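Local coordinates for protein oligopeptide ABC transporter OppAIV (Borrelia burgdorferi B31, PDB 4GL8) that probably binds oligopeptides as the solute-binding component of an ABC transporter, and has been crystallised with a peptide in its site, at residues L99-D103 with M203-G207; F128-I132 with M176-F182; I285-S289 with T334-I338; D433-L438 with R474-L478. All coordinates share one frame; numbering follows the deposited sequence.

Along the chain contact 2 falls within the span between the two segments of contact 1, while contacts 3 and 4 follow in turn. Contact 1 joins two outlying loops, and its centre lies about 20 Å from that of contact 2 and about 34 Å from that of contact 3, across the middle of the chain. Contacts 3 and 4 are neighbours, centres about 11 Å apart, joined by Phe437 of helix 435-438, which packs against Asn286, Thr288, Pro335 and Tyr337. Contact 2 comes within about 5 Å of contact 4 at the nearest atoms. The bound peptide packs on residues of contacts 2 and 3, so both border the ligand site, whereas the centre of contact 1 lies about 24 Å from the centre of the chain.

Contact 1 of 4, residues L99-D103 with M203-G207; sequences LVWSD and MVVSG
Two irregular loops meet where Trp101 and Ser102, in the loop after strand 90-95, lie against Val204, Val205 and Ser206, in the loop leading to strand 209-215. One clear polar link is a backbone-to-side-chain bond: Val205 N donates to Ser102 OG at 2.8 Å, with an N-H...O angle of 157°. Ser102 can receive it because its OG sits between its own backbone N and carbonyl carbon (chi1 58°), facing the 203-207 segment; there OG also lies 3.3 Å from Val204 CB. One residue earlier, Trp101 CA approaches Val205 O at 3.4 Å in a CA-H...O contact. That carbonyl takes a further donor, a water 3.0 Å from Val205 O, and the same water donates to Val100 O, so a single molecule ties the two backbones together.

Strand 90-95 belongs to the five-stranded antiparallel sheet, whereas strand 209-215 pairs antiparallel with strand 219-224, outside that sheet, so the contact joins a loop of each region near the periphery of the molecule. The Trp101 indole presents its benzo edge: CE3 lies 3.5 Å from Val205 C, nearly in the ring plane, and CZ3 comes obliquely to Ser206 CB at 3.6 Å. Ser206 OG turns to Leu62 N for its hydrogen bond. Val204 divides its two methyls between partners: CG2 packs near Trp101 CB, and CG1 lies 3.8 Å from Asp103 CG. The Asp103 carboxylate is held by His188, whose NE2 bonds to OD2 and whose ring also meets that of Trp101.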
loop_
_atom_site.group_PDB
_atom_site.type_symbol
_atom_site.label_atom_id
_atom_site.label_comp_id
_atom_site.label_asym_id
_atom_site.label_seq_id
_atom_site.Cartn_x
_atom_site.Cartn_y
_atom_site.Cartn_z
ATOM N N LEU A 99 -1.134 -10.500 -27.332
ATOM C CA LEU A 99 -0.797 -10.586 -25.916
ATOM C C LEU A 99 -0.562 -12.028 -25.549
ATOM O O LEU A 99 -1.418 -12.857 -25.774
ATOM C CB LEU A 99 -1.920 -10.036 -25.046
ATOM C CG LEU A 99 -2.073 -8.514 -25.010
ATOM C CD1 LEU A 99 -3.325 -8.139 -24.225
ATOM C CD2 LEU A 99 -0.836 -7.836 -24.416
ATOM N N VAL A 100 0.592 -12.343 -24.980
ATOM C CA VAL A 100 0.847 -13.706 -24.516
ATOM C C VAL A 100 1.486 -13.673 -23.149
ATOM O O VAL A 100 2.154 -12.716 -22.807
ATOM C CB VAL A 100 1.760 -14.489 -25.471
ATOM C CG1 VAL A 100 0.997 -14.942 -26.723
ATOM C CG2 VAL A 100 2.978 -13.666 -25.841
ATOM N N TRP A 101 1.243 -14.713 -22.355
ATOM C CA TRP A 101 2.014 -14.943 -21.145
ATOM C C TRP A 101 3.431 -15.411 -21.570
ATOM O O TRP A 101 3.710 -15.629 -22.747
ATOM C CB TRP A 101 1.338 -16.005 -20.261
ATOM C CG TRP A 101 -0.043 -15.669 -19.771
ATOM C CD1 TRP A 101 -1.214 -16.173 -20.244
ATOM C CD2 TRP A 101 -0.397 -14.771 -18.718
ATOM N NE1 TRP A 101 -2.272 -15.651 -19.559
ATOM C CE2 TRP A 101 -1.800 -14.781 -18.615
ATOM C CE3 TRP A 101 0.328 -13.961 -17.859
ATOM C CZ2 TRP A 101 -2.493 -14.003 -17.694
ATOM C CZ3 TRP A 101 -0.370 -13.188 -16.925
ATOM C CH2 TRP A 101 -1.767 -13.221 -16.855
ATOM N N SER A 102 4.303 -15.585 -20.589
ATOM C CA SER A 102 5.712 -15.834 -20.828
ATOM C C SER A 102 6.006 -17.262 -21.305
ATOM O O SER A 102 7.099 -17.538 -21.748
ATOM C CB SER A 102 6.530 -15.504 -19.582
ATOM O OG SER A 102 6.085 -16.263 -18.482
ATOM N N ASP A 103 5.022 -18.150 -21.200
ATOM C CA ASP A 103 5.063 -19.459 -21.834
ATOM C C ASP A 103 4.357 -19.469 -23.211
ATOM O O ASP A 103 4.078 -20.533 -23.736
ATOM C CB ASP A 103 4.408 -20.490 -20.917
ATOM C CG ASP A 103 2.932 -20.185 -20.636
ATOM O OD1 ASP A 103 2.455 -19.101 -20.992
ATOM O OD2 ASP A 103 2.241 -21.020 -20.043
ATOM N N MET A 203 6.032 -20.000 -12.272
ATOM C CA MET A 203 5.395 -18.713 -12.528
ATOM C C MET A 203 5.533 -18.318 -13.996
ATOM O O MET A 203 6.605 -18.411 -14.543
ATOM C CB MET A 203 6.018 -17.615 -11.668
ATOM C CG MET A 203 5.402 -16.272 -11.974
ATOM S SD MET A 203 5.997 -14.967 -10.928
ATOM C CE MET A 203 5.121 -15.310 -9.392
ATOM N N VAL A 204 4.452 -17.877 -14.626
ATOM C CA VAL A 204 4.540 -17.284 -15.957
ATOM C C VAL A 204 3.919 -15.934 -15.818
ATOM O O VAL A 204 3.073 -15.740 -14.959
ATOM C CB VAL A 204 3.806 -18.100 -17.054
ATOM C CG1 VAL A 204 4.408 -19.502 -17.187
ATOM C CG2 VAL A 204 2.310 -18.141 -16.792
ATOM N N VAL A 205 4.348 -14.987 -16.644
ATOM C CA VAL A 205 4.051 -13.577 -16.390
ATOM C C VAL A 205 3.676 -12.872 -17.687
ATOM O O VAL A 205 3.909 -13.397 -18.774
ATOM C CB VAL A 205 5.279 -12.848 -15.772
ATOM C CG1 VAL A 205 5.889 -13.657 -14.626
ATOM C CG2 VAL A 205 6.342 -12.571 -16.824
ATOM N N SER A 206 3.149 -11.655 -17.541
ATOM C CA SER A 206 2.708 -10.810 -18.654
ATOM C C SER A 206 3.555 -9.562 -18.847
ATOM O O SER A 206 3.433 -8.883 -19.856
ATOM C CB SER A 206 1.256 -10.370 -18.408
ATOM O OG SER A 206 1.146 -9.756 -17.130
ATOM N N GLY A 207 4.413 -9.242 -17.886
ATOM C CA GLY A 207 5.138 -7.958 -17.898
ATOM C C GLY A 207 6.579 -8.095 -18.365
ATOM O O GLY A 207 6.983 -9.143 -18.872
HETATM O O HOH W 1 4.673 -12.287 -21.428
#

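Contact 2 of 4, residues F128-I132 with M176-F182; sequences FVNMI and MLVHQTF
The His179 imidazole stands edge-to-face on Phe128, planes 77° apart and the centroids of the Phe128 and His179 rings separated by 4.8 Å. His179 CE1 does the pointing, 3.6 Å above the Phe128 plane and over its centre, with CG anti to the backbone N (chi1 -173°) to extend the ring across. One face of the imidazole receives Gln180 OE1, whose amide is fixed by Ser54 and by the carbonyl of Ile48.

A CH-pi contact adds to this. Ile132 CD1 lies over one face of Phe182, 3.4 Å from the centroid of that ring and close to its normal, while Thr181 CG2 slides alongside CD1 at 3.7 Å.

Phe128 and the first turn of helix 129-135 pack against a type I beta turn, Met176 to His179, and the short 3-10 segment after it. This is also part of the wall of the ligand site: Phe128, His179 and Gln180 all touch the bound peptide, and Asp430 touches both rings of the edge-to-face pair.

Sulfur and apolar contacts fill the rest. The Met131 chain runs extended as far as SD (chi2 167°), which carries the sulfur obliquely beside the imidazole, 3.6 Å from His179 ND1, and to the edge of the Phe182 ring, a Met-aromatic contact; the bend at chi3 turns only CE. Met131 CG meets Met176 CE at 3.6 Å, the two side chains running past each other in opposite directions, and lies 3.7 Å from Phe182 CE2.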
loop_
_atom_site.group_PDB
_atom_site.type_symbol
_atom_site.label_atom_id
_atom_site.label_comp_id
_atom_site.label_asym_id
_atom_site.label_seq_id
_atom_site.Cartn_x
_atom_site.Cartn_y
_atom_site.Cartn_z
ATOM N N PHE A 128 -7.857 -8.610 0.235
ATOM C CA PHE A 128 -8.207 -7.350 -0.467
ATOM C C PHE A 128 -9.467 -7.452 -1.279
ATOM O O PHE A 128 -9.891 -6.485 -1.921
ATOM C CB PHE A 128 -7.063 -6.888 -1.405
ATOM C CG PHE A 128 -6.412 -5.591 -0.984
ATOM C CD1 PHE A 128 -7.188 -4.433 -0.766
ATOM C CD2 PHE A 128 -5.031 -5.498 -0.840
ATOM C CE1 PHE A 128 -6.586 -3.234 -0.384
ATOM C CE2 PHE A 128 -4.436 -4.309 -0.462
ATOM C CZ PHE A 128 -5.207 -3.175 -0.243
ATOM N N VAL A 129 -10.089 -8.620 -1.239
ATOM C CA VAL A 129 -11.304 -8.877 -2.001
ATOM C C VAL A 129 -12.387 -7.785 -1.839
ATOM O O VAL A 129 -13.184 -7.566 -2.755
ATOM C CB VAL A 129 -11.873 -10.272 -1.650
ATOM C CG1 VAL A 129 -12.564 -10.276 -0.278
ATOM C CG2 VAL A 129 -12.814 -10.742 -2.749
ATOM N N ASN A 130 -12.433 -7.114 -0.695
ATOM C CA ASN A 130 -13.432 -6.031 -0.504
ATOM C C ASN A 130 -13.318 -4.868 -1.472
ATOM O O ASN A 130 -14.311 -4.240 -1.823
ATOM C CB ASN A 130 -13.418 -5.505 0.922
ATOM C CG ASN A 130 -14.187 -6.400 1.845
ATOM O OD1 ASN A 130 -14.856 -7.338 1.395
ATOM N ND2 ASN A 130 -14.142 -6.109 3.119
ATOM N N MET A 131 -12.107 -4.610 -1.932
ATOM C CA MET A 131 -11.893 -3.607 -2.967
ATOM C C MET A 131 -12.621 -3.963 -4.287
ATOM O O MET A 131 -13.262 -3.106 -4.899
ATOM C CB MET A 131 -10.410 -3.440 -3.187
ATOM C CG MET A 131 -10.076 -2.441 -4.277
ATOM S SD MET A 131 -8.338 -2.003 -4.222
ATOM C CE MET A 131 -8.309 -1.139 -2.677
ATOM N N ILE A 132 -12.563 -5.223 -4.698
ATOM C CA ILE A 132 -13.304 -5.670 -5.861
ATOM C C ILE A 132 -14.825 -5.605 -5.657
ATOM O O ILE A 132 -15.535 -5.156 -6.536
ATOM C CB ILE A 132 -12.945 -7.111 -6.274
ATOM C CG1 ILE A 132 -11.451 -7.279 -6.443
ATOM C CG2 ILE A 132 -13.597 -7.457 -7.603
ATOM C CD1 ILE A 132 -10.853 -6.234 -7.367
ATOM N N MET A 176 -7.319 2.745 -10.275
ATOM C CA MET A 176 -7.511 1.586 -9.426
ATOM C C MET A 176 -7.064 0.283 -10.105
ATOM O O MET A 176 -6.584 -0.647 -9.446
ATOM C CB MET A 176 -9.013 1.568 -9.122
ATOM C CG MET A 176 -9.526 0.681 -8.052
ATOM S SD MET A 176 -11.191 1.295 -7.631
ATOM C CE MET A 176 -11.206 0.560 -6.011
ATOM N N LEU A 177 -7.213 0.210 -11.426
ATOM C CA LEU A 177 -6.835 -0.968 -12.180
ATOM C C LEU A 177 -5.345 -1.297 -12.159
ATOM O O LEU A 177 -4.952 -2.420 -12.548
ATOM C CB LEU A 177 -7.332 -0.888 -13.618
ATOM C CG LEU A 177 -8.822 -1.016 -13.820
ATOM C CD1 LEU A 177 -9.188 -0.687 -15.279
ATOM C CD2 LEU A 177 -9.311 -2.415 -13.436
ATOM N N VAL A 178 -4.523 -0.330 -11.747
ATOM C CA VAL A 178 -3.094 -0.490 -11.671
ATOM C C VAL A 178 -2.726 -1.245 -10.396
ATOM O O VAL A 178 -1.695 -1.865 -10.338
ATOM C CB VAL A 178 -2.394 0.902 -11.744
ATOM C CG1 VAL A 178 -0.884 0.787 -11.606
ATOM C CG2 VAL A 178 -2.753 1.560 -13.065
ATOM N N HIS A 179 -3.576 -1.201 -9.371
ATOM C CA HIS A 179 -3.361 -1.915 -8.140
ATOM C C HIS A 179 -3.388 -3.440 -8.367
ATOM O O HIS A 179 -4.177 -3.945 -9.149
ATOM C CB HIS A 179 -4.433 -1.516 -7.150
ATOM C CG HIS A 179 -4.221 -2.066 -5.774
ATOM N ND1 HIS A 179 -5.030 -3.042 -5.229
ATOM C CD2 HIS A 179 -3.310 -1.763 -4.826
ATOM C CE1 HIS A 179 -4.618 -3.326 -4.008
ATOM N NE2 HIS A 179 -3.579 -2.558 -3.738
ATOM N N GLN A 180 -2.514 -4.146 -7.647
ATOM C CA GLN A 180 -2.228 -5.554 -7.899
ATOM C C GLN A 180 -3.425 -6.456 -7.775
ATOM O O GLN A 180 -3.523 -7.388 -8.509
ATOM C CB GLN A 180 -1.073 -6.053 -7.024
ATOM C CG GLN A 180 -1.394 -6.286 -5.547
ATOM C CD GLN A 180 -1.276 -5.048 -4.671
ATOM O OE1 GLN A 180 -0.871 -3.969 -5.109
ATOM N NE2 GLN A 180 -1.616 -5.214 -3.417
ATOM N N THR A 181 -4.334 -6.166 -6.860
ATOM C CA THR A 181 -5.590 -6.912 -6.711
ATOM C C THR A 181 -6.363 -7.020 -8.027
ATOM O O THR A 181 -7.079 -8.031 -8.265
ATOM C CB THR A 181 -6.495 -6.184 -5.690
ATOM O OG1 THR A 181 -5.805 -6.082 -4.449
ATOM C CG2 THR A 181 -7.738 -6.920 -5.443
ATOM N N PHE A 182 -6.223 -5.995 -8.871
ATOM C CA PHE A 182 -6.883 -5.955 -10.158
ATOM C C PHE A 182 -6.047 -6.499 -11.320
ATOM O O PHE A 182 -6.532 -6.584 -12.450
ATOM C CB PHE A 182 -7.310 -4.531 -10.493
ATOM C CG PHE A 182 -8.491 -4.039 -9.720
ATOM C CD1 PHE A 182 -9.772 -4.211 -10.207
ATOM C CD2 PHE A 182 -8.319 -3.334 -8.569
ATOM C CE1 PHE A 182 -10.854 -3.694 -9.552
ATOM C CE2 PHE A 182 -9.396 -2.838 -7.874
ATOM C CZ PHE A 182 -10.676 -3.009 -8.365
#

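Contact 3 of 4, residues I285-S289 with T334-I338; sequences INSTS and TPDYI
The amide of Asn286 and the ring of Tyr337 are inclined at 45° to each other, and the amide comes to the phenol obliquely: Asn286 ND2 lies 3.7 Å from Tyr337 CE1. At the other end of the same amide, Asn286 OD1 rests 3.9 Å from Pro335 CB, so the two ends of the amide touch different residues of the loop. Asn286 is the centre of an inverse gamma turn, a corner closed by a weak bond from Ser287 N to Ile285 O, at which the chain passes from strand 280-285 into strand 287-293. CG anti to the carbonyl carbon (chi1 -79°) places the amide within touch of Pro335 and Tyr337.

Pro335 makes the broadest approach from that loop. Its CG sits 4.0 Å from Asn286 CA, against the backbone of the corner, and its CD reaches Thr288 CG2 at 4.1 Å, the two side chains crossing near a right angle. No hydrogen bond spans the two segments; the contact is van der Waals, and Phe437 of helix 435-438 packs on Thr288, Pro335 and Tyr337 together.

The strand side is anchored by backbone bonds to Trp427 and Thr498 on neighbouring strands, and Ser287 packs on the bound peptide. In the loop Asp336 is paired with Arg332, which also bonds to Thr334. Thr334 OG1 in turn donates to Pro335 O at 2.9 Å, from 38° above the carbonyl plane.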
loop_
_atom_site.group_PDB
_atom_site.type_symbol
_atom_site.label_atom_id
_atom_site.label_comp_id
_atom_site.label_asym_id
_atom_site.label_seq_id
_atom_site.Cartn_x
_atom_site.Cartn_y
_atom_site.Cartn_z
ATOM N N ILE A 285 5.111 11.461 -0.593
ATOM C CA ILE A 285 4.295 10.446 -1.296
ATOM C C ILE A 285 2.888 10.334 -0.709
ATOM O O ILE A 285 2.625 10.881 0.355
ATOM C CB ILE A 285 4.983 9.058 -1.322
ATOM C CG1 ILE A 285 5.369 8.599 0.083
ATOM C CG2 ILE A 285 6.229 9.094 -2.216
ATOM C CD1 ILE A 285 5.716 7.115 0.144
ATOM N N ASN A 286 1.989 9.630 -1.410
ATOM C CA ASN A 286 0.631 9.422 -0.937
ATOM C C ASN A 286 0.577 8.281 0.053
ATOM O O ASN A 286 -0.062 7.241 -0.171
ATOM C CB ASN A 286 -0.295 9.146 -2.103
ATOM C CG ASN A 286 -0.683 10.412 -2.845
ATOM O OD1 ASN A 286 -0.571 11.520 -2.318
ATOM N ND2 ASN A 286 -1.141 10.251 -4.077
ATOM N N SER A 287 1.200 8.494 1.188
ATOM C CA SER A 287 1.375 7.431 2.142
ATOM C C SER A 287 1.406 8.062 3.528
ATOM O O SER A 287 1.877 9.179 3.669
ATOM C CB SER A 287 2.673 6.710 1.793
ATOM O OG SER A 287 2.673 5.430 2.326
ATOM N N THR A 288 0.844 7.382 4.525
ATOM C CA THR A 288 0.730 7.907 5.865
ATOM C C THR A 288 1.409 7.008 6.882
ATOM O O THR A 288 1.543 5.801 6.688
ATOM C CB THR A 288 -0.750 8.088 6.324
ATOM O OG1 THR A 288 -1.441 6.835 6.368
ATOM C CG2 THR A 288 -1.516 9.075 5.410
ATOM N N SER A 289 1.784 7.623 7.998
ATOM C CA SER A 289 2.233 6.911 9.196
ATOM C C SER A 289 1.209 7.143 10.321
ATOM O O SER A 289 0.819 8.278 10.607
ATOM C CB SER A 289 3.627 7.387 9.613
ATOM O OG SER A 289 3.933 7.011 10.964
ATOM N N THR A 334 -5.716 11.275 5.761
ATOM C CA THR A 334 -5.482 11.162 4.321
ATOM C C THR A 334 -4.488 12.225 3.867
ATOM O O THR A 334 -4.407 13.283 4.459
ATOM C CB THR A 334 -6.767 11.384 3.506
ATOM O OG1 THR A 334 -7.092 12.767 3.529
ATOM C CG2 THR A 334 -7.963 10.596 4.082
ATOM N N PRO A 335 -3.742 11.943 2.793
ATOM C CA PRO A 335 -3.043 13.023 2.137
ATOM C C PRO A 335 -4.068 13.949 1.475
ATOM O O PRO A 335 -5.258 13.605 1.419
ATOM C CB PRO A 335 -2.209 12.327 1.073
ATOM C CG PRO A 335 -2.259 10.874 1.383
ATOM C CD PRO A 335 -3.519 10.646 2.136
ATOM N N ASP A 336 -3.600 15.104 1.005
ATOM C CA ASP A 336 -4.405 16.008 0.184
ATOM C C ASP A 336 -4.356 15.550 -1.266
ATOM O O ASP A 336 -3.359 14.977 -1.701
ATOM C CB ASP A 336 -3.879 17.438 0.274
ATOM C CG ASP A 336 -4.119 18.078 1.641
ATOM O OD1 ASP A 336 -5.109 17.768 2.358
ATOM O OD2 ASP A 336 -3.283 18.912 2.001
ATOM N N TYR A 337 -5.448 15.768 -1.993
ATOM C CA TYR A 337 -5.520 15.501 -3.445
ATOM C C TYR A 337 -6.158 16.719 -4.100
ATOM O O TYR A 337 -6.689 17.576 -3.411
ATOM C CB TYR A 337 -6.345 14.239 -3.774
ATOM C CG TYR A 337 -5.869 12.992 -3.088
ATOM C CD1 TYR A 337 -5.098 12.050 -3.768
ATOM C CD2 TYR A 337 -6.182 12.745 -1.733
ATOM C CE1 TYR A 337 -4.667 10.900 -3.124
ATOM C CE2 TYR A 337 -5.759 11.597 -1.084
ATOM C CZ TYR A 337 -4.990 10.691 -1.771
ATOM O OH TYR A 337 -4.537 9.580 -1.135
ATOM N N ILE A 338 -6.088 16.788 -5.426
ATOM C CA ILE A 338 -6.612 17.926 -6.195
ATOM C C ILE A 338 -8.046 18.303 -5.782
ATOM O O ILE A 338 -8.362 19.481 -5.618
ATOM C CB ILE A 338 -6.538 17.632 -7.733
ATOM C CG1 ILE A 338 -7.062 18.809 -8.587
ATOM C CG2 ILE A 338 -7.289 16.352 -8.106
ATOM C CD1 ILE A 338 -5.966 19.607 -9.267
#

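Contact 4 of 4, residues D433-L438 with R474-L478; sequences DPMTFL and RQEIL
Asp433 OD2 is gripped twice, by Arg474 NH2 at 2.9 Å from helix 471-489 and by Met435 N at 2.8 Å from its own segment. The second is a capping bond at the turn leading into helix 435-438, so one carboxylate both caps a short helix and fastens it to a long one. The donors reach OD2 from opposite faces of the carboxylate plane, Arg474 NH2 on the syn side, nearly straight (171° at the hydrogen), and Met435 N on the anti side. Arg474 NH1 completes an end-on, two-nitrogen salt bridge, meeting the syn lone pair of Asp433 OD1 at 3.0 Å. The planes of the two charged groups are 42° apart, yet OD2 stays within the guanidinium plane.

Arg474 spans the gap because its chain is extended from CG to NE. One face of its guanidinium is covered by Leu478 CD1, one helical turn on, 3.7 Å above the plane and over its centre. Nearby, Ser465 of helix 456-466 touches both Arg474 and Leu478.

The isobutyl group of Leu478 fills the apolar half. Its CD1 meets Pro434 CG at 3.9 Å; its CD2 lies 3.5 Å from Met435 CE, brought round by bends in the thioether chain, and 3.9 Å from Leu438 CD1.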
loop_
_atom_site.group_PDB
_atom_site.type_symbol
_atom_site.label_atom_id
_atom_site.label_comp_id
_atom_site.label_asym_id
_atom_site.label_seq_id
_atom_site.Cartn_x
_atom_site.Cartn_y
_atom_site.Cartn_z
ATOM N N ASP A 433 -7.314 8.868 -4.819
ATOM C CA ASP A 433 -8.540 9.440 -4.225
ATOM C C ASP A 433 -8.504 9.181 -2.717
ATOM O O ASP A 433 -8.090 8.109 -2.291
ATOM C CB ASP A 433 -9.782 8.827 -4.876
ATOM C CG ASP A 433 -11.085 9.387 -4.315
ATOM O OD1 ASP A 433 -11.646 10.303 -4.948
ATOM O OD2 ASP A 433 -11.548 8.912 -3.238
ATOM N N PRO A 434 -8.908 10.159 -1.900
ATOM C CA PRO A 434 -8.891 9.957 -0.465
ATOM C C PRO A 434 -9.610 8.675 0.027
ATOM O O PRO A 434 -9.311 8.201 1.117
ATOM C CB PRO A 434 -9.595 11.204 0.053
ATOM C CG PRO A 434 -10.448 11.646 -1.091
ATOM C CD PRO A 434 -9.549 11.433 -2.249
ATOM N N MET A 435 -10.516 8.102 -0.754
ATOM C CA MET A 435 -11.195 6.884 -0.312
ATOM C C MET A 435 -10.260 5.702 -0.005
ATOM O O MET A 435 -10.617 4.849 0.821
ATOM C CB MET A 435 -12.291 6.449 -1.292
ATOM C CG MET A 435 -13.182 5.292 -0.826
ATOM S SD MET A 435 -14.132 5.510 0.724
ATOM C CE MET A 435 -15.142 6.892 0.303
ATOM N N THR A 436 -9.084 5.638 -0.638
ATOM C CA THR A 436 -8.186 4.526 -0.390
ATOM C C THR A 436 -7.779 4.542 1.085
ATOM O O THR A 436 -7.683 3.494 1.719
ATOM C CB THR A 436 -6.947 4.510 -1.310
ATOM O OG1 THR A 436 -6.194 3.321 -1.036
ATOM C CG2 THR A 436 -6.072 5.690 -1.067
ATOM N N PHE A 437 -7.618 5.732 1.647
ATOM C CA PHE A 437 -7.373 5.863 3.093
ATOM C C PHE A 437 -8.599 5.742 3.989
ATOM O O PHE A 437 -8.558 5.101 5.040
ATOM C CB PHE A 437 -6.707 7.192 3.341
ATOM C CG PHE A 437 -5.321 7.242 2.828
ATOM C CD1 PHE A 437 -5.058 7.672 1.532
ATOM C CD2 PHE A 437 -4.269 6.790 3.621
ATOM C CE1 PHE A 437 -3.772 7.655 1.053
ATOM C CE2 PHE A 437 -2.969 6.812 3.144
ATOM C CZ PHE A 437 -2.721 7.237 1.868
ATOM N N LEU A 438 -9.691 6.387 3.620
ATOM C CA LEU A 438 -10.854 6.402 4.506
ATOM C C LEU A 438 -11.523 5.026 4.554
ATOM O O LEU A 438 -12.112 4.631 5.562
ATOM C CB LEU A 438 -11.827 7.473 4.056
ATOM C CG LEU A 438 -11.223 8.868 4.139
ATOM C CD1 LEU A 438 -12.222 9.849 3.558
ATOM C CD2 LEU A 438 -10.876 9.205 5.586
ATOM N N ARG A 474 -19.460 15.482 -2.542
ATOM C CA ARG A 474 -18.724 14.288 -2.124
ATOM C C ARG A 474 -17.562 14.670 -1.210
ATOM O O ARG A 474 -17.368 14.074 -0.154
ATOM C CB ARG A 474 -18.213 13.537 -3.344
ATOM C CG ARG A 474 -17.532 12.205 -3.002
ATOM C CD ARG A 474 -17.247 11.350 -4.235
ATOM N NE ARG A 474 -16.403 10.228 -3.849
ATOM C CZ ARG A 474 -15.068 10.227 -3.865
ATOM N NH1 ARG A 474 -14.367 11.283 -4.293
ATOM N NH2 ARG A 474 -14.433 9.155 -3.444
ATOM N N GLN A 475 -16.813 15.686 -1.633
ATOM C CA GLN A 475 -15.732 16.233 -0.820
ATOM C C GLN A 475 -16.232 16.540 0.599
ATOM O O GLN A 475 -15.552 16.200 1.568
ATOM C CB GLN A 475 -15.157 17.513 -1.445
ATOM C CG GLN A 475 -13.879 17.965 -0.761
ATOM C CD GLN A 475 -13.410 19.363 -1.160
ATOM O OE1 GLN A 475 -14.043 20.059 -1.970
ATOM N NE2 GLN A 475 -12.275 19.777 -0.588
ATOM N N GLU A 476 -17.408 17.171 0.716
ATOM C CA GLU A 476 -17.900 17.585 2.038
ATOM C C GLU A 476 -18.307 16.372 2.866
ATOM O O GLU A 476 -18.042 16.319 4.057
ATOM C CB GLU A 476 -19.097 18.543 1.954
ATOM C CG GLU A 476 -18.764 19.946 1.462
ATOM C CD GLU A 476 -17.715 20.667 2.308
ATOM O OE1 GLU A 476 -17.961 20.808 3.537
ATOM O OE2 GLU A 476 -16.655 21.092 1.735
ATOM N N ILE A 477 -18.973 15.410 2.237
ATOM C CA ILE A 477 -19.286 14.158 2.923
ATOM C C ILE A 477 -18.003 13.480 3.437
ATOM O O ILE A 477 -17.937 13.064 4.603
ATOM C CB ILE A 477 -20.063 13.226 2.002
ATOM C CG1 ILE A 477 -21.422 13.837 1.622
ATOM C CG2 ILE A 477 -20.276 11.862 2.642
ATOM C CD1 ILE A 477 -21.926 13.338 0.290
ATOM N N LEU A 478 -16.971 13.416 2.593
ATOM C CA LEU A 478 -15.695 12.795 2.996
ATOM C C LEU A 478 -15.066 13.522 4.153
ATOM O O LEU A 478 -14.575 12.876 5.072
ATOM C CB LEU A 478 -14.704 12.630 1.836
ATOM C CG LEU A 478 -15.227 11.664 0.744
ATOM C CD1 LEU A 478 -14.315 11.645 -0.458
ATOM C CD2 LEU A 478 -15.391 10.252 1.256
#